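PDB 6LB7: calcium uptake protein 2, mitochondrial from Homo sapiens, which probably senses calcium through EF-hands and helps regulate calcium uptake by mitochondria. Local coordinates for residues B[230-235]-B[294-299]; B[239-244]-B[285-290]; B[199-204]-B[234-239]. All coordinates share one frame; numbering follows the deposited sequence.

Contact 1 (B[230-235]-B[294-299]); sequences KLSAGE and VFKIFD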
loop_
_atom_site.group_PDB
_atom_site.type_symbol
_atom_site.label_atom_id
_atom_site.label_comp_id
_atom_site.label_asym_id
_atom_site.label_seq_id
_atom_site.Cartn_x
_atom_site.Cartn_y
_atom_site.Cartn_z
ATOM N N LYS B 230 6.221 13.526 33.798
ATOM C CA LYS B 230 7.205 12.469 33.602
ATOM C C LYS B 230 8.332 12.835 32.655
ATOM O O LYS B 230 9.292 12.067 32.541
ATOM C CB LYS B 230 6.529 11.195 33.094
ATOM C CG LYS B 230 5.402 10.735 33.981
ATOM C CD LYS B 230 4.634 9.599 33.349
ATOM C CE LYS B 230 3.598 9.036 34.309
ATOM N NZ LYS B 230 2.684 8.096 33.588
ATOM N N LEU B 231 8.254 13.969 31.974
ATOM C CA LEU B 231 9.312 14.341 31.046
ATOM C C LEU B 231 10.393 15.035 31.844
ATOM O O LEU B 231 10.272 16.213 32.195
ATOM C CB LEU B 231 8.790 15.218 29.914
ATOM C CG LEU B 231 8.060 14.387 28.875
ATOM C CD1 LEU B 231 7.856 15.192 27.597
ATOM C CD2 LEU B 231 8.843 13.110 28.607
ATOM N N SER B 232 11.447 14.285 32.145
ATOM C CA SER B 232 12.609 14.846 32.803
ATOM C C SER B 232 13.156 16.021 32.000
ATOM O O SER B 232 12.823 16.225 30.826
ATOM C CB SER B 232 13.686 13.776 32.963
ATOM O OG SER B 232 13.087 12.531 33.286
ATOM N N ALA B 233 13.994 16.810 32.654
ATOM C CA ALA B 233 14.813 17.780 31.934
ATOM C C ALA B 233 16.090 17.121 31.416
ATOM O O ALA B 233 17.188 17.655 31.559
ATOM C CB ALA B 233 15.127 18.970 32.831
ATOM N N GLY B 234 15.943 15.940 30.807
ATOM C CA GLY B 234 17.067 15.125 30.376
ATOM C C GLY B 234 17.850 15.683 29.202
ATOM O O GLY B 234 18.112 16.889 29.132
ATOM N N GLU B 235 18.238 14.811 28.271
ATOM C CA GLU B 235 19.008 15.222 27.103
ATOM C C GLU B 235 18.074 15.846 26.068
ATOM O O GLU B 235 17.224 15.164 25.485
ATOM C CB GLU B 235 19.761 14.028 26.523
ATOM C CG GLU B 235 20.144 14.161 25.054
ATOM C CD GLU B 235 21.388 15.000 24.839
ATOM O OE1 GLU B 235 21.575 15.502 23.708
ATOM O OE2 GLU B 235 22.178 15.159 25.798
ATOM N N VAL B 294 8.724 9.200 23.872
ATOM C CA VAL B 294 7.568 8.454 23.372
ATOM C C VAL B 294 7.015 7.534 24.456
ATOM O O VAL B 294 5.800 7.476 24.683
ATOM C CB VAL B 294 7.939 7.664 22.108
ATOM C CG1 VAL B 294 6.874 6.607 21.822
ATOM C CG2 VAL B 294 8.091 8.607 20.930
ATOM N N PHE B 295 7.899 6.814 25.155
ATOM C CA PHE B 295 7.430 5.876 26.171
ATOM C C PHE B 295 6.882 6.595 27.401
ATOM O O PHE B 295 5.882 6.159 27.972
ATOM C CB PHE B 295 8.541 4.895 26.549
ATOM C CG PHE B 295 8.541 3.650 25.708
ATOM C CD1 PHE B 295 8.008 2.470 26.198
ATOM C CD2 PHE B 295 9.033 3.678 24.408
ATOM C CE1 PHE B 295 7.985 1.326 25.413
ATOM C CE2 PHE B 295 9.016 2.537 23.610
ATOM C CZ PHE B 295 8.490 1.364 24.110
ATOM N N LYS B 296 7.493 7.707 27.820
ATOM C CA LYS B 296 6.912 8.431 28.953
ATOM C C LYS B 296 5.508 8.927 28.628
ATOM O O LYS B 296 4.629 8.937 29.500
ATOM C CB LYS B 296 7.800 9.602 29.380
ATOM C CG LYS B 296 9.176 9.209 29.910
ATOM C CD LYS B 296 9.137 8.788 31.361
ATOM C CE LYS B 296 10.548 8.732 31.949
ATOM N NZ LYS B 296 11.226 10.061 31.859
ATOM N N ILE B 297 5.270 9.352 27.386
ATOM C CA ILE B 297 3.949 9.886 27.037
ATOM C C ILE B 297 2.922 8.770 26.855
ATOM O O ILE B 297 1.760 8.904 27.267
ATOM C CB ILE B 297 4.026 10.754 25.766
ATOM C CG1 ILE B 297 4.954 11.969 25.954
ATOM C CG2 ILE B 297 2.625 11.213 25.346
ATOM C CD1 ILE B 297 5.206 12.725 24.631
ATOM N N PHE B 298 3.305 7.677 26.190
ATOM C CA PHE B 298 2.344 6.672 25.760
ATOM C C PHE B 298 2.490 5.335 26.495
ATOM O O PHE B 298 1.878 4.351 26.082
ATOM C CB PHE B 298 2.445 6.462 24.243
ATOM C CG PHE B 298 2.115 7.702 23.428
ATOM C CD1 PHE B 298 3.131 8.513 22.935
ATOM C CD2 PHE B 298 0.795 8.039 23.150
ATOM C CE1 PHE B 298 2.847 9.647 22.186
ATOM C CE2 PHE B 298 0.497 9.177 22.397
ATOM C CZ PHE B 298 1.524 9.977 21.912
ATOM N N ASP B 299 3.280 5.260 27.566
ATOM C CA ASP B 299 3.158 4.106 28.467
ATOM C C ASP B 299 2.043 4.456 29.437
ATOM O O ASP B 299 2.248 5.147 30.435
ATOM C CB ASP B 299 4.465 3.785 29.185
ATOM C CG ASP B 299 4.292 2.710 30.278
ATOM O OD1 ASP B 299 3.228 2.061 30.345
ATOM O OD2 ASP B 299 5.232 2.496 31.065
HETATM O O HOH W 1 4.150 7.016 31.407
HETATM O O HOH W 2 1.600 5.292 33.159
#
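The ammonium of K296 ties the end of helix 220-230 to helix 288-298, after which the sequence from D299 on fits an EF-hand loop. K296 is the hub of this surface contact, meeting K230, L231 and S232. Its chain starts beside its own backbone N and then turns at chi2 (-82°) and again at chi4 (59°), which brings NZ back against the carbonyl of K230. There NZ donates to K230 O over 2.9 Å, almost along the C=O axis, where helix 220-230 gives way to loop. The root of the same lysine slides past L231 in the opposite sense, with L231 CD2 at 3.7 Å from K296 CB, while the CB of K230 lies 3.9 Å from K296 CD. In the next shell, L231 and I297 both pack on A208 of helix 204-211. N226 reaches both sides: its OD1 accepts from K230 NZ and its ND2 donates to I297 O. D299 is set by its OD1, which accepts from G302 N. K230, extended beyond CG, reaches D299 through water: one molecule accepts from K230 NZ at 2.8 Å and donates to both K296 O and D299 O.

Contact 2 (B[239-244]-B[285-290]); sequences LDEFKS and ELSNNI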
loop_
_atom_site.group_PDB
_atom_site.type_symbol
_atom_site.label_atom_id
_atom_site.label_comp_id
_atom_site.label_asym_id
_atom_site.label_seq_id
_atom_site.Cartn_x
_atom_site.Cartn_y
_atom_site.Cartn_z
ATOM N N LEU B 239 18.348 19.018 16.144
ATOM C CA LEU B 239 17.656 19.063 14.860
ATOM C C LEU B 239 17.787 17.731 14.114
ATOM O O LEU B 239 16.807 17.215 13.555
ATOM C CB LEU B 239 18.208 20.212 14.018
ATOM C CG LEU B 239 17.603 20.430 12.635
ATOM C CD1 LEU B 239 16.101 20.698 12.756
ATOM C CD2 LEU B 239 18.302 21.600 11.960
ATOM N N ASP B 240 18.993 17.160 14.088
ATOM C CA ASP B 240 19.183 15.897 13.378
ATOM C C ASP B 240 18.343 14.784 13.991
ATOM O O ASP B 240 17.771 13.966 13.267
ATOM C CB ASP B 240 20.664 15.491 13.367
ATOM C CG ASP B 240 21.467 16.251 12.316
ATOM O OD1 ASP B 240 20.844 16.771 11.371
ATOM O OD2 ASP B 240 22.714 16.331 12.439
ATOM N N GLU B 241 18.278 14.719 15.323
ATOM C CA GLU B 241 17.431 13.718 15.958
ATOM C C GLU B 241 15.963 13.972 15.638
ATOM O O GLU B 241 15.189 13.027 15.438
ATOM C CB GLU B 241 17.672 13.703 17.474
ATOM C CG GLU B 241 19.088 13.247 17.843
ATOM C CD GLU B 241 19.453 13.464 19.319
ATOM O OE1 GLU B 241 18.824 14.312 20.001
ATOM O OE2 GLU B 241 20.389 12.788 19.790
ATOM N N PHE B 242 15.558 15.243 15.586
ATOM C CA PHE B 242 14.186 15.555 15.218
ATOM C C PHE B 242 13.910 15.135 13.785
ATOM O O PHE B 242 12.868 14.531 13.499
ATOM C CB PHE B 242 13.923 17.052 15.417
ATOM C CG PHE B 242 12.548 17.484 15.020
ATOM C CD1 PHE B 242 12.365 18.286 13.908
ATOM C CD2 PHE B 242 11.436 17.106 15.775
ATOM C CE1 PHE B 242 11.110 18.710 13.545
ATOM C CE2 PHE B 242 10.160 17.524 15.416
ATOM C CZ PHE B 242 9.990 18.323 14.304
ATOM N N LYS B 243 14.837 15.436 12.868
ATOM C CA LYS B 243 14.650 15.057 11.468
ATOM C C LYS B 243 14.482 13.548 11.319
ATOM O O LYS B 243 13.664 13.089 10.513
ATOM C CB LYS B 243 15.831 15.538 10.607
ATOM C CG LYS B 243 15.870 17.034 10.369
ATOM C CD LYS B 243 17.141 17.463 9.596
ATOM C CE LYS B 243 17.060 18.932 9.252
ATOM N NZ LYS B 243 18.217 19.442 8.475
ATOM N N SER B 244 15.238 12.764 12.091
ATOM C CA SER B 244 15.124 11.305 12.002
ATOM C C SER B 244 13.737 10.836 12.408
ATOM O O SER B 244 13.180 9.933 11.779
ATOM C CB SER B 244 16.167 10.611 12.879
ATOM O OG SER B 244 17.453 10.998 12.458
ATOM N N GLU B 285 17.844 3.915 13.298
ATOM C CA GLU B 285 17.525 4.040 14.706
ATOM C C GLU B 285 16.919 5.408 15.002
ATOM O O GLU B 285 17.016 6.356 14.213
ATOM C CB GLU B 285 18.774 3.840 15.567
ATOM C CG GLU B 285 19.461 2.529 15.406
ATOM C CD GLU B 285 20.383 2.190 16.569
ATOM O OE1 GLU B 285 21.533 2.559 16.526
ATOM O OE2 GLU B 285 19.955 1.562 17.520
ATOM N N LEU B 286 16.252 5.487 16.145
ATOM C CA LEU B 286 15.867 6.735 16.774
ATOM C C LEU B 286 16.707 6.941 18.024
ATOM O O LEU B 286 17.116 5.973 18.669
ATOM C CB LEU B 286 14.399 6.717 17.156
ATOM C CG LEU B 286 13.440 6.625 15.978
ATOM C CD1 LEU B 286 12.026 6.650 16.499
ATOM C CD2 LEU B 286 13.693 7.762 15.002
ATOM N N SER B 287 16.928 8.206 18.380
ATOM C CA SER B 287 17.747 8.529 19.543
ATOM C C SER B 287 17.005 8.267 20.853
ATOM O O SER B 287 15.769 8.314 20.922
ATOM C CB SER B 287 18.180 9.990 19.499
ATOM O OG SER B 287 17.037 10.842 19.484
ATOM N N ASN B 288 17.800 8.047 21.914
ATOM C CA ASN B 288 17.276 7.630 23.213
ATOM C C ASN B 288 16.395 8.693 23.850
ATOM O O ASN B 288 15.399 8.364 24.501
ATOM C CB ASN B 288 18.432 7.304 24.157
ATOM C CG ASN B 288 19.177 6.056 23.751
ATOM O OD1 ASN B 288 18.572 5.067 23.346
ATOM N ND2 ASN B 288 20.499 6.092 23.865
ATOM N N ASN B 289 16.771 9.972 23.736
ATOM C CA ASN B 289 15.900 11.006 24.292
ATOM C C ASN B 289 14.510 10.970 23.652
ATOM O O ASN B 289 13.503 11.195 24.339
ATOM C CB ASN B 289 16.551 12.404 24.157
ATOM C CG ASN B 289 17.079 12.706 22.740
ATOM O OD1 ASN B 289 16.787 11.999 21.766
ATOM N ND2 ASN B 289 17.870 13.777 22.632
ATOM N N ILE B 290 14.428 10.653 22.355
ATOM C CA ILE B 290 13.128 10.589 21.690
ATOM C C ILE B 290 12.393 9.302 22.054
ATOM O O ILE B 290 11.193 9.327 22.368
ATOM C CB ILE B 290 13.284 10.749 20.166
ATOM C CG1 ILE B 290 13.488 12.233 19.808
ATOM C CG2 ILE B 290 12.006 10.269 19.436
ATOM C CD1 ILE B 290 13.797 12.469 18.371
HETATM O O HOH W 3 16.224 10.440 16.438
#
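Two bonds grip the amide nitrogen of N289, a buried residue. ND2 gives one hydrogen to E241 OE1 over 2.8 Å, nearly straight at 172°, and also donates to E235 O in the loop before helix 239-249. OE1 lies in the amide plane, while the two planes are 86° apart and ND2 meets OE1 from above the carboxylate plane, 37° out of it. The other end of the amide is held too: S287 OG donates to N289 OD1 at 2.6 Å, in the carbonyl plane, and I290 N adds a weak bond. Both its oxygen and its nitrogen are engaged, which probably keeps the amide from flipping.

E241 reaches across with an extended chain, CG beside the backbone N, and its CB and CG run over the hydroxyl of S287, 3.6 Å from CB to OG. S287 stands at the N-cap of helix 288-298, yet its OG serves the N289 side chain, and its backbone N meets E241 O through one water. I290 CD1 lies 3.3 Å from E241 O, and L286 CD2 lies over S244 O. An alanine at E241 would remove the carboxylate and would probably leave N289 less firmly oriented and the two helix starts less tightly tied.

E241 lies four residues after I237, where an EF-hand loop usually places its last metal-binding acid. No calcium is seen here, and the acid instead clasps the start of helix 288-298, consistent with a non-binding, structural EF-hand.

Contact 3 (B[199-204]-B[234-239]); sequences LSFMRK and GESISL
I237, the residue most deeply engaged, sits at the centre of a single antiparallel bridge with M202, a hydrogen-bonded pair consistent with the short bridge that joins the loops of paired EF-hands. I237 N donates to M202 O at 2.7 Å in a straight line (179°), and M202 N returns a bond to I237 O at 2.9 Å. The two CB atoms meet at 4.1 Å, and beyond them both side chains turn to F207 of helix 204-211. The tip of I237, CD1, packs against the start of that helix, 3.9 Å from K204 CA.

K204 crosses I237 at about a right angle, with its extended chain running past E235; its CE is 3.7 Å from E235 O. Its ammonium ends beside G234, where a CB would clash with NZ, and it is held by a salt bridge to D292 of helix 288-298.

F201 covers the other end of the bridge. Its CB rests against S236 OG at 3.2 Å, and the ring lies with I237 O at its edge, near the ring plane, while CE1 touches S238 CB at 3.9 Å. S238 itself is the N-cap of helix 239-249, its OG accepting from E241 N.

The chemistry implies a joint whose alignment comes from main-chain pairing and whose flanks are filled by apolar side chains and the aliphatic part of K204.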
loop_
_atom_site.group_PDB
_atom_site.type_symbol
_atom_site.label_atom_id
_atom_site.label_comp_id
_atom_site.label_asym_id
_atom_site.label_seq_id
_atom_site.Cartn_x
_atom_site.Cartn_y
_atom_site.Cartn_z
ATOM N N LEU B 199 15.404 28.215 20.440
ATOM C CA LEU B 199 16.587 27.664 21.081
ATOM C C LEU B 199 17.237 26.621 20.165
ATOM O O LEU B 199 16.610 26.088 19.253
ATOM C CB LEU B 199 16.241 27.036 22.436
ATOM C CG LEU B 199 15.960 27.947 23.655
ATOM C CD1 LEU B 199 17.190 28.746 24.053
ATOM C CD2 LEU B 199 14.755 28.870 23.422
ATOM N N SER B 200 18.519 26.349 20.405
ATOM C CA SER B 200 19.250 25.448 19.507
ATOM C C SER B 200 18.774 24.010 19.649
ATOM O O SER B 200 18.873 23.227 18.701
ATOM C CB SER B 200 20.751 25.493 19.796
ATOM O OG SER B 200 21.269 26.801 19.684
ATOM N N PHE B 201 18.294 23.640 20.825
ATOM C CA PHE B 201 17.845 22.280 21.075
ATOM C C PHE B 201 16.394 22.326 21.501
ATOM O O PHE B 201 15.931 23.321 22.061
ATOM C CB PHE B 201 18.718 21.576 22.140
ATOM C CG PHE B 201 20.128 21.340 21.670
ATOM C CD1 PHE B 201 20.473 20.144 21.036
ATOM C CD2 PHE B 201 21.093 22.328 21.807
ATOM C CE1 PHE B 201 21.757 19.928 20.577
ATOM C CE2 PHE B 201 22.389 22.119 21.336
ATOM C CZ PHE B 201 22.717 20.919 20.721
ATOM N N MET B 202 15.673 21.260 21.152
ATOM C CA MET B 202 14.280 21.070 21.525
ATOM C C MET B 202 14.263 20.409 22.890
ATOM O O MET B 202 14.864 19.346 23.066
ATOM C CB MET B 202 13.588 20.173 20.496
ATOM C CG MET B 202 12.166 20.459 20.165
ATOM S SD MET B 202 11.714 19.310 18.828
ATOM C CE MET B 202 10.748 20.389 17.788
ATOM N N ARG B 203 13.608 21.028 23.865
ATOM C CA ARG B 203 13.404 20.281 25.095
ATOM C C ARG B 203 12.477 19.103 24.824
ATOM O O ARG B 203 11.707 19.106 23.860
ATOM C CB ARG B 203 12.848 21.171 26.198
ATOM C CG ARG B 203 13.737 22.385 26.447
ATOM C CD ARG B 203 13.099 23.270 27.497
ATOM N NE ARG B 203 11.701 23.406 27.175
ATOM C CZ ARG B 203 10.809 23.967 27.970
ATOM N NH1 ARG B 203 11.180 24.457 29.153
ATOM N NH2 ARG B 203 9.539 24.023 27.579
ATOM N N LYS B 204 12.582 18.070 25.669
ATOM C CA LYS B 204 11.692 16.927 25.507
ATOM C C LYS B 204 10.237 17.357 25.501
ATOM O O LYS B 204 9.439 16.834 24.723
ATOM C CB LYS B 204 11.944 15.890 26.597
ATOM C CG LYS B 204 13.176 15.038 26.321
ATOM C CD LYS B 204 13.480 14.142 27.522
ATOM C CE LYS B 204 14.602 13.169 27.237
ATOM N NZ LYS B 204 14.876 12.295 28.454
ATOM N N GLY B 234 15.943 15.940 30.807
ATOM C CA GLY B 234 17.067 15.125 30.376
ATOM C C GLY B 234 17.850 15.683 29.202
ATOM O O GLY B 234 18.112 16.889 29.132
ATOM N N GLU B 235 18.238 14.811 28.271
ATOM C CA GLU B 235 19.008 15.222 27.103
ATOM C C GLU B 235 18.074 15.846 26.068
ATOM O O GLU B 235 17.224 15.164 25.485
ATOM C CB GLU B 235 19.761 14.028 26.523
ATOM C CG GLU B 235 20.144 14.161 25.054
ATOM C CD GLU B 235 21.388 15.000 24.839
ATOM O OE1 GLU B 235 21.575 15.502 23.708
ATOM O OE2 GLU B 235 22.178 15.159 25.798
ATOM N N SER B 236 18.246 17.142 25.823
ATOM C CA SER B 236 17.445 17.831 24.829
ATOM C C SER B 236 17.730 17.271 23.430
ATOM O O SER B 236 18.744 16.613 23.187
ATOM C CB SER B 236 17.730 19.321 24.902
ATOM O OG SER B 236 19.094 19.561 24.616
ATOM N N ILE B 237 16.806 17.531 22.505
ATOM C CA ILE B 237 16.774 16.881 21.201
ATOM C C ILE B 237 17.385 17.808 20.158
ATOM O O ILE B 237 17.022 18.991 20.077
ATOM C CB ILE B 237 15.328 16.506 20.825
ATOM C CG1 ILE B 237 14.818 15.397 21.756
ATOM C CG2 ILE B 237 15.225 16.140 19.353
ATOM C CD1 ILE B 237 13.395 15.599 22.222
ATOM N N SER B 238 18.295 17.276 19.352
ATOM C CA SER B 238 18.907 18.054 18.284
ATOM C C SER B 238 18.023 18.089 17.037
ATOM O O SER B 238 17.103 17.279 16.855
ATOM C CB SER B 238 20.275 17.475 17.904
ATOM O OG SER B 238 20.130 16.247 17.196
ATOM N N LEU B 239 18.348 19.018 16.144
ATOM C CA LEU B 239 17.656 19.063 14.860
ATOM C C LEU B 239 17.787 17.731 14.114
ATOM O O LEU B 239 16.807 17.215 13.555
ATOM C CB LEU B 239 18.208 20.212 14.018
ATOM C CG LEU B 239 17.603 20.430 12.635
ATOM C CD1 LEU B 239 16.101 20.698 12.756
ATOM C CD2 LEU B 239 18.302 21.600 11.960
HETATM O O HOH W 4 20.124 21.062 17.069
#

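In the fold
All three contacts knit EF-hand elements on one side of the chain's centre, 10 to 14 Å apart between centres, but they lie at different depths. Contact 1 is a surface contact, resting on two lysines and ordered water. Contacts 2 and 3 are partly buried, one made by side-chain amide and carboxylate chemistry, the other by main-chain pairing with apolar packing. Contacts 1 and 2 both use helix 288-298, its later turns and its start respectively, while contacts 1 and 3 share G234 and E235. N289 of contact 2 joins all of them through E235 O, and K204 of contact 3 packs its backbone O on L231 of contact 1.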